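Local coordinates for protein putative aminooxidase (Propionibacterium acnes, PDB 2BA9) that isomerises polyunsaturated fatty acids, producing conjugated linoleic acid, and carries a bound flavin-adenine dinucleotide in a fold of the flavin-containing amine oxidoreductase family, at residues Leu182-Phe187 with Met191-Gly196; Ile325-Leu330 with Gln346-Asp351; Gly389-Gly392 with Phe397-Gly400. All blocks are in the same frame, centred on the assembly; numbering follows the deposited sequence.

How the contacts relate
Contact 2 and contact 3 are buried, whereas contact 1 is only partly so, and no two of them touch. Contact 1 joins consecutive helices, 178-184 and 187-195, through aromatic and sulfur packing beside a sodium ion. Contact 2 is made by the branches of a valine, a leucine and a threonine, with no hydrogen bond between strand 325-330 and helix 341-355. Contact 3, at the edge of the parallel sheet, is instead fixed by a glutamine amide bonded to the backbone of strand 396-398. Contacts 2 and 3 lie on opposite sides of the chain's centre, their centres about 37 Å apart, yet Y328 in one and G400 in the other both touch the flavin-adenine dinucleotide.

Contact 1 of 3, residues Leu182-Phe187 with Met191-Gly196; sequences LKYLDF and MSFAKG. With NA (sodium ion), chain B.
F187 holds its ring anti to its own backbone N (chi1 -166°), while M191 doubles back at both chi2 and chi3, and these two choices bring the thioether onto the ring. The methyl carbon CE of M191 lies over one face, offset toward the rim, and CG packs against CE2 of F187 at 3.6 Å. The sulfur sits 4.5 Å from the centroid of the F187 ring, 35° off its normal, an oblique Met-aromatic contact. One helical turn links the same two residues through the backbone, M191 N donating to F187 O over 3.1 Å.

Y184 also turns its ring anti to the backbone N (chi1 160°), which carries the hydroxyl to F193: Y184 OH is 3.5 Å from F193 CZ, the two side chains crossing at about a right angle. That hydroxyl is hydrogen-bonded to the carbonyl of P164. L185 reaches the F193 ring obliquely, its CD2 lying 3.9 Å from F193 CD1, and its CG sits over the centre of the Y184 ring.

The segments form the junction of two consecutive helices, joined by a tight turn. Helix 178-184 ends at Y184, L185 is the centre of an inverse gamma turn, and D186 is the N-cap of helix 187-195; its side chain caps a backbone N in the first turn of that helix, and OD1 is also hydrogen-bonded to T189 OG1. That second helix closes in a Schellman motif with G196, at positive phi, as C-prime residue.

Where the first helix ends, a sodium ion is bound by K183 O at 2.5 Å, by E410 and by three waters. One of these waters donates to Y184 O and another to D186 OD2, so the turn supplies second-shell acceptors that orient the ion's waters. The Y184 ring also meets F405 and Y170, and its side chain comes within about 5 Å of the flavin-adenine dinucleotide.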
# COMPACT_ATOMS: atom_id res chain seq x y z
N LEU A 182 7.72 -6.06 -8.31
CA LEU A 182 7.45 -6.03 -9.74
C LEU A 182 5.96 -6.07 -10.11
O LEU A 182 5.59 -5.75 -11.25
CB LEU A 182 8.26 -7.13 -10.43
CG LEU A 182 9.78 -6.85 -10.39
CD1 LEU A 182 10.61 -8.08 -10.71
CD2 LEU A 182 10.12 -5.69 -11.35
N LYS A 183 5.10 -6.43 -9.14
CA LYS A 183 3.65 -6.30 -9.28
C LYS A 183 3.18 -4.85 -9.08
O LYS A 183 2.22 -4.42 -9.72
CB LYS A 183 2.90 -7.26 -8.33
CG LYS A 183 2.95 -8.71 -8.82
CD LYS A 183 2.21 -9.69 -7.91
CE LYS A 183 2.49 -11.12 -8.34
NZ LYS A 183 2.11 -11.40 -9.77
N TYR A 184 3.86 -4.11 -8.21
CA TYR A 184 3.69 -2.66 -8.08
C TYR A 184 4.49 -1.93 -9.16
O TYR A 184 3.92 -1.37 -10.11
CB TYR A 184 4.10 -2.22 -6.66
CG TYR A 184 4.46 -0.76 -6.46
CD1 TYR A 184 3.84 0.26 -7.19
CD2 TYR A 184 5.40 -0.39 -5.50
CE1 TYR A 184 4.18 1.57 -7.01
CE2 TYR A 184 5.73 0.93 -5.29
CZ TYR A 184 5.12 1.91 -6.04
OH TYR A 184 5.43 3.24 -5.86
N LEU A 185 5.81 -1.96 -9.03
CA LEU A 185 6.68 -1.33 -10.02
C LEU A 185 6.96 -2.30 -11.15
O LEU A 185 8.09 -2.78 -11.32
CB LEU A 185 7.97 -0.81 -9.39
CG LEU A 185 7.82 0.41 -8.47
CD1 LEU A 185 9.08 0.58 -7.65
CD2 LEU A 185 7.53 1.68 -9.25
N ASP A 186 5.93 -2.61 -11.93
CA ASP A 186 6.14 -3.33 -13.17
C ASP A 186 6.81 -2.35 -14.13
O ASP A 186 6.92 -1.15 -13.82
CB ASP A 186 4.85 -3.94 -13.73
CG ASP A 186 3.76 -2.93 -14.03
OD1 ASP A 186 3.91 -1.72 -13.78
OD2 ASP A 186 2.69 -3.39 -14.51
N PHE A 187 7.31 -2.84 -15.24
CA PHE A 187 8.18 -1.99 -16.05
C PHE A 187 7.46 -0.69 -16.47
O PHE A 187 8.06 0.38 -16.46
CB PHE A 187 8.74 -2.72 -17.26
CG PHE A 187 9.87 -2.01 -17.92
CD1 PHE A 187 11.17 -2.15 -17.45
CD2 PHE A 187 9.64 -1.15 -18.98
CE1 PHE A 187 12.22 -1.47 -18.04
CE2 PHE A 187 10.67 -0.48 -19.59
CZ PHE A 187 11.97 -0.63 -19.11
N MET A 191 8.56 3.16 -15.28
CA MET A 191 8.77 4.21 -16.29
C MET A 191 7.92 5.47 -16.03
O MET A 191 8.42 6.59 -16.15
CB MET A 191 8.53 3.66 -17.69
CG MET A 191 9.54 2.61 -18.12
SD MET A 191 11.25 3.13 -17.99
CE MET A 191 11.69 2.46 -16.38
N SER A 192 6.66 5.27 -15.67
CA SER A 192 5.76 6.38 -15.33
C SER A 192 6.28 7.19 -14.14
O SER A 192 6.19 8.42 -14.12
CB SER A 192 4.35 5.85 -15.03
OG SER A 192 3.80 5.25 -16.19
N PHE A 193 6.83 6.51 -13.14
CA PHE A 193 7.54 7.20 -12.05
C PHE A 193 8.76 7.95 -12.56
O PHE A 193 8.99 9.08 -12.17
CB PHE A 193 7.93 6.24 -10.92
CG PHE A 193 6.93 6.19 -9.81
CD1 PHE A 193 5.92 5.24 -9.82
CD2 PHE A 193 6.99 7.11 -8.78
CE1 PHE A 193 4.99 5.21 -8.81
CE2 PHE A 193 6.08 7.08 -7.77
CZ PHE A 193 5.07 6.12 -7.78
N ALA A 194 9.53 7.30 -13.44
CA ALA A 194 10.74 7.88 -14.01
C ALA A 194 10.44 9.15 -14.80
O ALA A 194 11.15 10.15 -14.69
CB ALA A 194 11.44 6.87 -14.92
N LYS A 195 9.38 9.11 -15.58
CA LYS A 195 8.93 10.28 -16.34
C LYS A 195 8.23 11.34 -15.47
O LYS A 195 8.13 12.50 -15.87
CB LYS A 195 7.97 9.80 -17.43
CG LYS A 195 7.43 10.90 -18.33
CD LYS A 195 6.74 10.34 -19.56
CE LYS A 195 6.03 11.42 -20.40
NZ LYS A 195 5.03 12.23 -19.61
N GLY A 196 7.74 10.95 -14.29
CA GLY A 196 6.89 11.83 -13.46
C GLY A 196 5.46 11.94 -13.99
O GLY A 196 4.79 12.97 -13.81
NA NA B . 0.25 -4.12 -11.24
O HOH W 1 1.43 -2.10 -11.27
O HOH W 2 1.59 -4.83 -12.73
O HOH W 3 -0.40 -6.34 -10.57

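Contact 2 of 3, residues Ile325-Leu330 with Gln346-Asp351; sequences ITTYLL and QMVLDD
V348 turns both methyls to the strand: CG1 meets T327, and CG2 lies between L329 CD2 and the T327 hydroxyl. Its CG1 is anti to the backbone N (chi1 175°), with OG1 of T327 3.7 Å from CG1 of V348. The other branch, V348 CG2, packs against L329 CD2 at 3.6 Å, and these two side chains cross at about a right angle. L329 adopts a less usual conformation to get there: its CG is wedged between the backbone N and the carbonyl carbon (chi1 59°), and chi2 of 82° swings CD2 toward the helix.

Here helix 341-355 packs on one face of the mixed sheet, in which strand 325-330 runs between strands 310-315 and 277-288. M352 and C344 of the same helix extend the cover over T327 and L329 respectively. Y328 points away from the helix, and on that other face it touches the flavin-adenine dinucleotide; its OH is 2.6 Å from T326 OG1 in a hydrogen bond.

On the helix, Q346 NE2 donates to D350 OD1 one turn on, approaching from above the carboxylate plane. D351 OD2 accepts hydrogen bonds from V310 N and H309 ND1, tying the helix to the start of strand 310-315.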
# COMPACT_ATOMS: atom_id res chain seq x y z
N ILE A 325 4.11 20.01 5.19
CA ILE A 325 5.11 19.20 4.51
C ILE A 325 5.17 17.92 5.31
O ILE A 325 5.42 17.95 6.52
CB ILE A 325 6.51 19.88 4.56
CG1 ILE A 325 6.49 21.25 3.86
CG2 ILE A 325 7.56 18.96 4.01
CD1 ILE A 325 6.38 21.22 2.33
N THR A 326 4.91 16.79 4.66
CA THR A 326 4.91 15.51 5.37
C THR A 326 6.26 14.82 5.16
O THR A 326 6.89 14.94 4.10
CB THR A 326 3.72 14.58 4.95
OG1 THR A 326 3.63 14.49 3.53
CG2 THR A 326 2.39 15.10 5.51
N THR A 327 6.70 14.11 6.19
CA THR A 327 7.95 13.36 6.18
C THR A 327 7.65 11.89 6.36
O THR A 327 6.63 11.53 6.97
CB THR A 327 8.91 13.79 7.32
OG1 THR A 327 8.41 13.30 8.57
CG2 THR A 327 9.07 15.31 7.38
N TYR A 328 8.56 11.05 5.86
CA TYR A 328 8.37 9.59 5.79
C TYR A 328 9.63 8.86 6.24
O TYR A 328 10.71 9.08 5.70
CB TYR A 328 8.01 9.21 4.35
CG TYR A 328 6.80 9.98 3.84
CD1 TYR A 328 5.52 9.42 3.88
CD2 TYR A 328 6.94 11.27 3.34
CE1 TYR A 328 4.42 10.14 3.45
CE2 TYR A 328 5.85 11.99 2.90
CZ TYR A 328 4.59 11.42 2.95
OH TYR A 328 3.51 12.14 2.52
N LEU A 329 9.48 7.99 7.23
CA LEU A 329 10.58 7.13 7.70
C LEU A 329 10.04 5.75 8.04
O LEU A 329 8.82 5.57 8.26
CB LEU A 329 11.28 7.72 8.94
CG LEU A 329 10.41 7.98 10.20
CD1 LEU A 329 10.19 6.75 11.05
CD2 LEU A 329 10.99 9.10 11.08
N LEU A 330 10.94 4.78 8.11
CA LEU A 330 10.57 3.42 8.46
C LEU A 330 11.20 3.01 9.79
O LEU A 330 12.35 3.33 10.08
CB LEU A 330 11.01 2.44 7.37
CG LEU A 330 9.99 2.11 6.29
CD1 LEU A 330 10.71 1.31 5.21
CD2 LEU A 330 8.81 1.35 6.87
N GLN A 346 12.62 12.41 16.80
CA GLN A 346 13.79 13.28 16.93
C GLN A 346 14.59 13.34 15.63
O GLN A 346 15.11 14.40 15.26
CB GLN A 346 14.68 12.87 18.11
CG GLN A 346 15.81 13.88 18.44
CD GLN A 346 15.30 15.27 18.79
OE1 GLN A 346 14.33 15.42 19.54
NE2 GLN A 346 15.98 16.30 18.28
N MET A 347 14.67 12.22 14.91
CA MET A 347 15.33 12.20 13.61
C MET A 347 14.59 13.04 12.57
O MET A 347 15.22 13.61 11.69
CB MET A 347 15.52 10.77 13.10
CG MET A 347 16.72 10.09 13.74
SD MET A 347 17.07 8.46 13.10
CE MET A 347 16.00 7.49 14.18
N VAL A 348 13.27 13.12 12.67
CA VAL A 348 12.50 14.03 11.83
C VAL A 348 13.00 15.46 12.08
O VAL A 348 13.30 16.21 11.14
CB VAL A 348 10.98 13.94 12.13
CG1 VAL A 348 10.20 14.98 11.33
CG2 VAL A 348 10.43 12.56 11.83
N LEU A 349 13.11 15.85 13.33
CA LEU A 349 13.60 17.19 13.63
C LEU A 349 15.03 17.35 13.10
O LEU A 349 15.31 18.28 12.36
CB LEU A 349 13.55 17.48 15.13
CG LEU A 349 12.19 17.24 15.80
CD1 LEU A 349 12.21 17.81 17.22
CD2 LEU A 349 11.08 17.84 14.96
N ASP A 350 15.90 16.40 13.45
CA ASP A 350 17.32 16.53 13.14
C ASP A 350 17.60 16.41 11.64
O ASP A 350 18.43 17.17 11.11
CB ASP A 350 18.16 15.48 13.90
CG ASP A 350 18.05 15.60 15.41
OD1 ASP A 350 17.66 16.66 15.92
OD2 ASP A 350 18.40 14.63 16.09
N ASP A 351 16.93 15.49 10.96
CA ASP A 351 17.09 15.34 9.50
C ASP A 351 16.61 16.58 8.72
O ASP A 351 17.32 17.09 7.86
CB ASP A 351 16.38 14.08 8.96
CG ASP A 351 17.14 12.78 9.25
OD1 ASP A 351 18.33 12.80 9.67
OD2 ASP A 351 16.55 11.70 9.03

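Contact 3 of 3, residues Gly389-Gly392 with Phe397-Gly400; sequences GMQG and FYAG
Irregular backbone in G389-G392 meets extended chain at F397 and Y398, with the CA atoms of G392 and F397 5.1 Å apart. Q391 has polyproline II-like backbone angles, and G392 then turns the chain with a positive phi of 78°. This turn lays G392 CA over one face of the F397 ring, 3.7 Å from its centroid, as a CH-pi contact.

The amide of Q391 is bonded to both polar backbone groups of Y398. Bending at chi2 (-76°) carries that amide to the strand, where Y398 N donates to Q391 OE1 over 2.8 Å and Q391 NE2 donates to Y398 O over 2.9 Å, each acceptor being met in its carbonyl plane, on a lone pair. The glutamine thereby engages the backbone of strand 396-398, an outermost strand of the parallel sheet of this Rossmann-type flavin-binding fold; L250 and L252 of strand 249-252 bond to the backbone of F397. The same NE2 is also hydrogen-bonded to E388 OE1, so the nitrogen has two partners and the amide's rotation is fixed.

M390 approaches the Y398 ring at its edge: M390 O lies 3.6 Å from Y398 CE2, near the ring plane, and M390 CB touches the same carbon. The Y398 hydroxyl is hydrogen-bonded to E269, and F273 meets its ring edge-to-face.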
# COMPACT_ATOMS: atom_id res chain seq x y z
N GLY A 389 -5.77 -21.36 -2.03
CA GLY A 389 -6.45 -22.64 -1.95
C GLY A 389 -7.51 -22.66 -0.87
O GLY A 389 -8.51 -23.36 -1.00
N MET A 390 -7.30 -21.89 0.19
CA MET A 390 -8.30 -21.76 1.26
C MET A 390 -9.51 -20.90 0.91
O MET A 390 -10.43 -20.80 1.72
CB MET A 390 -7.66 -21.17 2.51
CG MET A 390 -6.63 -22.07 3.16
SD MET A 390 -5.90 -21.16 4.51
CE MET A 390 -4.34 -21.95 4.70
N GLN A 391 -9.51 -20.25 -0.25
CA GLN A 391 -10.59 -19.31 -0.58
C GLN A 391 -11.94 -20.00 -0.50
O GLN A 391 -12.08 -21.17 -0.87
CB GLN A 391 -10.39 -18.67 -1.96
CG GLN A 391 -9.20 -17.69 -2.05
CD GLN A 391 -9.48 -16.33 -1.40
OE1 GLN A 391 -10.31 -16.21 -0.50
NE2 GLN A 391 -8.76 -15.31 -1.86
N GLY A 392 -12.92 -19.29 0.04
CA GLY A 392 -14.28 -19.81 0.14
C GLY A 392 -14.52 -20.80 1.27
O GLY A 392 -15.66 -21.19 1.52
N PHE A 397 -13.72 -15.43 2.49
CA PHE A 397 -12.81 -15.06 1.41
C PHE A 397 -11.78 -14.06 1.91
O PHE A 397 -12.05 -13.29 2.84
CB PHE A 397 -13.60 -14.52 0.21
CG PHE A 397 -14.51 -15.54 -0.42
CD1 PHE A 397 -14.05 -16.34 -1.47
CD2 PHE A 397 -15.81 -15.71 0.04
CE1 PHE A 397 -14.89 -17.26 -2.05
CE2 PHE A 397 -16.65 -16.65 -0.53
CZ PHE A 397 -16.19 -17.43 -1.58
N TYR A 398 -10.60 -14.11 1.31
CA TYR A 398 -9.42 -13.37 1.76
C TYR A 398 -8.98 -12.37 0.70
O TYR A 398 -8.80 -12.74 -0.47
CB TYR A 398 -8.28 -14.36 2.06
CG TYR A 398 -8.72 -15.48 2.99
CD1 TYR A 398 -8.95 -15.24 4.35
CD2 TYR A 398 -8.93 -16.77 2.52
CE1 TYR A 398 -9.37 -16.26 5.20
CE2 TYR A 398 -9.35 -17.79 3.37
CZ TYR A 398 -9.57 -17.53 4.71
OH TYR A 398 -9.97 -18.54 5.54
N ALA A 399 -8.83 -11.11 1.11
CA ALA A 399 -8.49 -10.01 0.21
C ALA A 399 -7.66 -8.90 0.91
O ALA A 399 -7.03 -9.13 1.93
CB ALA A 399 -9.76 -9.44 -0.39
N GLY A 400 -7.62 -7.71 0.32
CA GLY A 400 -6.83 -6.62 0.89
C GLY A 400 -5.36 -6.74 0.58
O GLY A 400 -4.94 -7.52 -0.28